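Local coordinates for NAD(P)H-flavin oxidoreductase (Staphylococcus epidermidis ATCC 12228, PDB 3GBH) that probably catalyses the NAD(P)H-dependent reduction of flavin or other acceptors, using bound flavin mononucleotide, as a member of the nitroreductase family, at the interface of chains A and B. Coordinates in Å, arbitrary orientation; residue numbers count along the deposited sequence, not the author numbering. Chains: chain A/B, NAD(P)H-flavin oxidoreductase.

Contact 1: the interface of chains A and B. Residues chain A 41, 45-46, 145, 149, 152; chain B 15, 148, 152.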
# COMPACT_ATOMS: atom_id res chain seq x y z
N LYS A 41 13.91 3.43 4.40
CA LYS A 41 14.20 2.52 5.49
C LYS A 41 15.59 1.96 5.44
O LYS A 41 16.21 1.83 6.48
CB LYS A 41 13.18 1.39 5.58
CG LYS A 41 11.78 1.87 5.95
CD LYS A 41 10.93 0.70 6.45
CE LYS A 41 9.44 0.87 6.13
NZ LYS A 41 9.09 0.14 4.84
N ALA A 45 20.39 2.62 8.04
CA ALA A 45 21.62 1.90 8.39
C ALA A 45 22.68 2.81 8.97
O ALA A 45 22.71 4.03 8.69
CB ALA A 45 22.18 1.19 7.16
N PRO A 46 23.56 2.24 9.79
CA PRO A 46 24.67 3.00 10.36
C PRO A 46 25.78 3.18 9.34
O PRO A 46 25.88 2.39 8.39
CB PRO A 46 25.13 2.13 11.53
CG PRO A 46 24.84 0.71 11.03
CD PRO A 46 23.60 0.82 10.20
N LEU A 145 26.49 -2.34 4.48
CA LEU A 145 25.58 -2.32 5.62
C LEU A 145 24.19 -1.87 5.16
O LEU A 145 23.17 -2.52 5.47
CB LEU A 145 26.12 -1.39 6.74
CG LEU A 145 27.39 -1.84 7.46
CD1 LEU A 145 27.88 -0.68 8.42
CD2 LEU A 145 27.19 -3.14 8.25
N GLN A 149 20.28 -4.05 4.66
CA GLN A 149 19.04 -3.56 5.21
C GLN A 149 18.06 -3.29 4.08
O GLN A 149 16.86 -3.53 4.23
CB GLN A 149 19.28 -2.33 6.10
CG GLN A 149 18.08 -1.89 6.89
CD GLN A 149 18.42 -1.10 8.16
OE1 GLN A 149 19.05 -1.63 9.08
NE2 GLN A 149 17.91 0.14 8.25
N LEU A 152 16.53 -6.72 3.08
CA LEU A 152 15.59 -7.17 4.11
C LEU A 152 14.29 -6.38 4.04
O LEU A 152 13.18 -6.95 4.11
CB LEU A 152 16.23 -7.11 5.50
CG LEU A 152 17.37 -8.11 5.73
CD1 LEU A 152 18.12 -7.81 7.05
CD2 LEU A 152 16.87 -9.53 5.74
N LEU B 15 14.04 -2.59 13.00
CA LEU B 15 14.77 -1.63 12.19
C LEU B 15 14.73 -0.25 12.84
O LEU B 15 15.76 0.42 12.96
CB LEU B 15 14.15 -1.62 10.79
CG LEU B 15 14.96 -1.10 9.64
CD1 LEU B 15 14.53 -1.76 8.29
CD2 LEU B 15 14.78 0.43 9.65
N MSE B 148 25.43 -6.39 9.29
CA MSE B 148 24.16 -5.67 9.40
C MSE B 148 23.09 -6.64 9.91
O MSE B 148 22.33 -6.33 10.81
CB MSE B 148 23.72 -5.10 8.05
CG MSE B 148 22.47 -4.26 8.14
SE MSE B 148 22.81 -2.51 8.96
CE MSE B 148 21.87 -2.76 10.66
N LEU B 152 20.79 -6.40 13.43
CA LEU B 152 19.34 -6.47 13.44
C LEU B 152 18.85 -7.63 14.30
O LEU B 152 17.96 -7.47 15.15
CB LEU B 152 18.76 -6.54 12.01
CG LEU B 152 19.01 -5.24 11.23
CD1 LEU B 152 18.75 -5.40 9.72
CD2 LEU B 152 18.19 -4.12 11.79
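A:Gln149 lies across B:Leu15 and B:Met148 at the dimer interface, and the three bury the most surface in this patch. From helix 132-156, A:Gln149 places CG opposite its backbone N (chi1 -171°) and runs on extended, which brings the terminal amide over to chain B. The side chain meets B:Leu15 at a slant: NE2 is 3.4 Å from the CD2 methyl of B:Leu15, while CG packs on CD1 and CD on CG of B:Leu15. The rotation of the amide is fixed within chain A, because NE2 gives a hydrogen bond of 3.0 Å to the backbone O of A:Lys41. That acceptor lies in the amide plane of A:Gln149. OE1 is thereby turned towards the CE methyl of B:Met148, 3.4 Å away, and towards the methyls of B:Leu152. A glutamine suits this place, its flat amide serving a polar partner at home and apolar ones across. B:Met148, modelled as selenomethionine, bends at chi2 and chi3 and crosses A:Leu145 at about a right angle, with CG 3.3 Å from the backbone O of A:Leu145. Its SE comes 3.6 Å from CD of A:Pro46. The two Leu152 side chains meet tip to tip, CD1 of A:Leu152 lying 3.7 Å from CD1 of B:Leu152.

Contact 2: the interface of chains A and B. Residues chain A 8, 11, 14, 41, 152-153, 156; chain B 11-12, 15.
B:Phe11 pushes its benzyl group into a recess of chain A lined by A:Phe11, A:Val14, A:Leu152, A:Thr153 and A:Ala156, and buries more surface than its neighbours in this apolar part of the dimer interface. A flat ring suits this recess, touched on a face and along its edges. The chain leaves helix 11-17 with CG opposite the backbone N (chi1 178°), which points the ring at the partner. Its CB passes near the CA of A:Phe11, the same residue of the other chain. At the root of the ring, CG looks towards CG2 of A:Val14. On one rim, CD1 of B:Phe11 is 3.8 Å from CD1 of A:Phe11, the two side chains crossing at about a right angle, and CE1 meets CG1 of A:Val14 at 3.9 Å. Along the other rim CD2 and CE2 lie over A:Ala156, whose CB sits 3.6 Å above the ring plane of B:Phe11, displaced towards the rim. The small methyl of alanine lets the ring lie close to helix 132-156. The far end, CZ, abuts the backbone between A:Leu152 and A:Thr153, 3.8 Å from N of A:Thr153. The hydroxyl OG1 of A:Thr153 stands at the ring edge, in its plane. Beside the ring, A:Lys41 crosses B:Asn12 with its aliphatic stem, so that the amide oxygen OD1 of B:Asn12 lies 3.3 Å from CE of A:Lys41. OG1 of A:Thr153 also touches B:Leu15, 3.4 Å from its CD1 methyl.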
# COMPACT_ATOMS: atom_id res chain seq x y z
N ILE A 8 5.50 -8.77 4.88
CA ILE A 8 5.92 -9.76 5.87
C ILE A 8 6.36 -8.94 7.06
O ILE A 8 7.30 -8.16 6.93
CB ILE A 8 7.09 -10.57 5.35
CG1 ILE A 8 6.71 -11.29 4.07
CG2 ILE A 8 7.57 -11.56 6.39
CD1 ILE A 8 7.95 -11.92 3.42
N PHE A 11 9.92 -10.44 11.88
CA PHE A 11 11.35 -10.24 11.63
C PHE A 11 12.05 -11.53 11.20
O PHE A 11 12.83 -11.52 10.25
CB PHE A 11 12.08 -9.67 12.88
CG PHE A 11 13.59 -9.58 12.72
CD1 PHE A 11 14.17 -8.50 12.07
CD2 PHE A 11 14.41 -10.59 13.19
CE1 PHE A 11 15.53 -8.42 11.90
CE2 PHE A 11 15.79 -10.53 13.03
CZ PHE A 11 16.35 -9.42 12.39
N VAL A 14 11.08 -12.54 7.68
CA VAL A 14 11.78 -11.76 6.64
C VAL A 14 13.19 -12.29 6.39
O VAL A 14 13.54 -12.63 5.26
CB VAL A 14 11.86 -10.28 7.03
CG1 VAL A 14 12.70 -9.53 5.98
CG2 VAL A 14 10.47 -9.70 7.12
N LYS A 41 13.91 3.43 4.40
CA LYS A 41 14.20 2.52 5.49
C LYS A 41 15.59 1.96 5.44
O LYS A 41 16.21 1.83 6.48
CB LYS A 41 13.18 1.39 5.58
CG LYS A 41 11.78 1.87 5.95
CD LYS A 41 10.93 0.70 6.45
CE LYS A 41 9.44 0.87 6.13
NZ LYS A 41 9.09 0.14 4.84
N LEU A 152 16.53 -6.72 3.08
CA LEU A 152 15.59 -7.17 4.11
C LEU A 152 14.29 -6.38 4.04
O LEU A 152 13.18 -6.95 4.11
CB LEU A 152 16.23 -7.11 5.50
CG LEU A 152 17.37 -8.11 5.73
CD1 LEU A 152 18.12 -7.81 7.05
CD2 LEU A 152 16.87 -9.53 5.74
N THR A 153 14.42 -5.06 3.88
CA THR A 153 13.24 -4.19 3.75
C THR A 153 12.42 -4.51 2.50
O THR A 153 11.18 -4.59 2.55
CB THR A 153 13.63 -2.71 3.82
OG1 THR A 153 14.39 -2.50 5.03
CG2 THR A 153 12.39 -1.82 3.89
N ALA A 156 10.43 -7.55 3.23
CA ALA A 156 9.33 -7.15 4.12
C ALA A 156 8.17 -6.50 3.33
O ALA A 156 7.00 -6.59 3.73
CB ALA A 156 9.83 -6.22 5.18
N PHE B 11 9.26 -6.57 12.32
CA PHE B 11 10.38 -6.15 11.48
C PHE B 11 10.65 -4.63 11.54
O PHE B 11 11.79 -4.22 11.77
CB PHE B 11 10.15 -6.58 10.02
CG PHE B 11 11.23 -6.15 9.13
CD1 PHE B 11 12.40 -6.87 9.08
CD2 PHE B 11 11.12 -4.96 8.41
CE1 PHE B 11 13.45 -6.42 8.29
CE2 PHE B 11 12.17 -4.52 7.61
CZ PHE B 11 13.32 -5.26 7.53
N ASN B 12 9.62 -3.80 11.34
CA ASN B 12 9.81 -2.35 11.40
C ASN B 12 10.24 -1.83 12.76
O ASN B 12 11.08 -0.94 12.85
CB ASN B 12 8.57 -1.63 10.91
CG ASN B 12 8.44 -1.71 9.39
OD1 ASN B 12 9.33 -1.27 8.68
ND2 ASN B 12 7.37 -2.32 8.90
N LEU B 15 14.04 -2.59 13.00
CA LEU B 15 14.77 -1.63 12.19
C LEU B 15 14.73 -0.25 12.84
O LEU B 15 15.76 0.42 12.96
CB LEU B 15 14.15 -1.62 10.79
CG LEU B 15 14.96 -1.10 9.64
CD1 LEU B 15 14.53 -1.76 8.29
CD2 LEU B 15 14.78 0.43 9.65

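Contact 3: the interface of chains A and B. Residues chain A 144, 147-148, 151, 163; chain B 45-46, 145.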
# COMPACT_ATOMS: atom_id res chain seq x y z
N SER A 144 27.61 -1.53 2.03
CA SER A 144 27.20 -2.91 2.22
C SER A 144 26.24 -3.07 3.41
O SER A 144 25.25 -3.82 3.34
CB SER A 144 28.41 -3.82 2.35
OG SER A 144 29.16 -3.79 1.15
N ALA A 147 23.00 -1.83 2.03
CA ALA A 147 22.53 -2.81 1.07
C ALA A 147 21.81 -4.02 1.74
O ALA A 147 20.79 -4.47 1.26
CB ALA A 147 23.69 -3.30 0.19
N MSE A 148 22.37 -4.54 2.82
CA MSE A 148 21.72 -5.65 3.51
C MSE A 148 20.35 -5.24 4.05
O MSE A 148 19.37 -5.98 3.92
CB MSE A 148 22.59 -6.15 4.65
CG MSE A 148 22.04 -7.39 5.36
SE MSE A 148 22.26 -9.01 4.31
CE MSE A 148 20.41 -9.23 3.71
N MSE A 151 17.86 -5.09 1.24
CA MSE A 151 17.33 -6.40 0.82
C MSE A 151 16.29 -6.95 1.81
O MSE A 151 15.27 -7.53 1.41
CB MSE A 151 18.47 -7.41 0.61
CG MSE A 151 19.31 -7.07 -0.60
SE MSE A 151 20.67 -8.47 -0.93
CE MSE A 151 22.08 -7.77 0.19
N PRO A 163 21.77 -9.95 -4.82
CA PRO A 163 22.95 -9.12 -4.81
C PRO A 163 23.93 -9.63 -5.83
O PRO A 163 24.06 -10.82 -5.99
CB PRO A 163 23.47 -9.30 -3.39
CG PRO A 163 23.10 -10.67 -3.02
CD PRO A 163 21.76 -10.90 -3.70
N ALA B 45 23.11 -14.43 5.82
CA ALA B 45 23.45 -13.38 4.87
C ALA B 45 24.03 -13.97 3.60
O ALA B 45 24.68 -15.02 3.64
CB ALA B 45 24.49 -12.43 5.51
N PRO B 46 23.86 -13.27 2.48
CA PRO B 46 24.45 -13.74 1.24
C PRO B 46 25.93 -13.38 1.18
O PRO B 46 26.40 -12.49 1.89
CB PRO B 46 23.67 -12.97 0.17
CG PRO B 46 23.35 -11.67 0.84
CD PRO B 46 23.16 -11.98 2.29
N LEU B 145 27.77 -7.29 4.98
CA LEU B 145 26.40 -7.77 4.81
C LEU B 145 25.96 -8.60 6.03
O LEU B 145 24.86 -8.40 6.56
CB LEU B 145 26.24 -8.57 3.52
CG LEU B 145 26.47 -7.84 2.17
CD1 LEU B 145 26.42 -8.82 1.03
CD2 LEU B 145 25.45 -6.72 1.98
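The backbone O of B:Leu145 is wrapped by the side chain of A:Met148, a selenomethionine in this crystal. CB, CG and SE of A:Met148 all lie near it, with SE 3.5 Å from the O of B:Leu145. These are van der Waals contacts, and the flexible, unbranched chain of methionine suits the place because it can bend round a carbonyl. The bends in the A:Met148 chain (chi2 74°, chi3 -104°) fold it round the carbonyl and turn its end towards the CD corner of the B:Pro46 ring, with SE of A:Met148 3.7 Å from CD of B:Pro46. The isobutyl group of B:Leu145 reaches over helix 132-156 of chain A. Its CD2 methyl settles between the backbone of A:Ser144 and the side chains of A:Met148 and A:Met151, 4.0 Å from the CE methyl of A:Met151, likewise a selenomethionine, whose chain it crosses at about a right angle. Leucine suits this place because one branch can enter the groove between turns of the partner helix. B:Pro46 presents its rigid ring to A:Pro163, and CB of B:Pro46 lies 4.0 Å from CG of A:Pro163. B:Pro46, B:Leu145 and A:Pro163 belong to flavin mononucleotide pockets, so this packing probably helps to hold cofactor-binding segments in register. In the fold, the patch joins helix 132-156 and strand 160-164 of chain A to the same long helix of chain B and the loop after its helix 32-42.

Contact 1 lies about 9 Å from contact 2 and about 9 Å from contact 3, measured between the centres of their C-alpha atoms, while contacts 2 and 3 are about 13 Å apart. Contacts 1 and 2 share A:Lys41, A:Leu152 and B:Leu15, and helix 132-156 of chain A runs through all three. Contact 2 brings in helix 11-17 of both chains and contact 3 strand 160-164, while contacts 1 and 3 both include residues of the flavin pockets. The Pro46, Leu145 and Met148 grouping of contact 1 recurs in contact 3 with chains exchanged, consistent with the homodimer typical of nitroreductases, whose cofactor sites draw on both subunits.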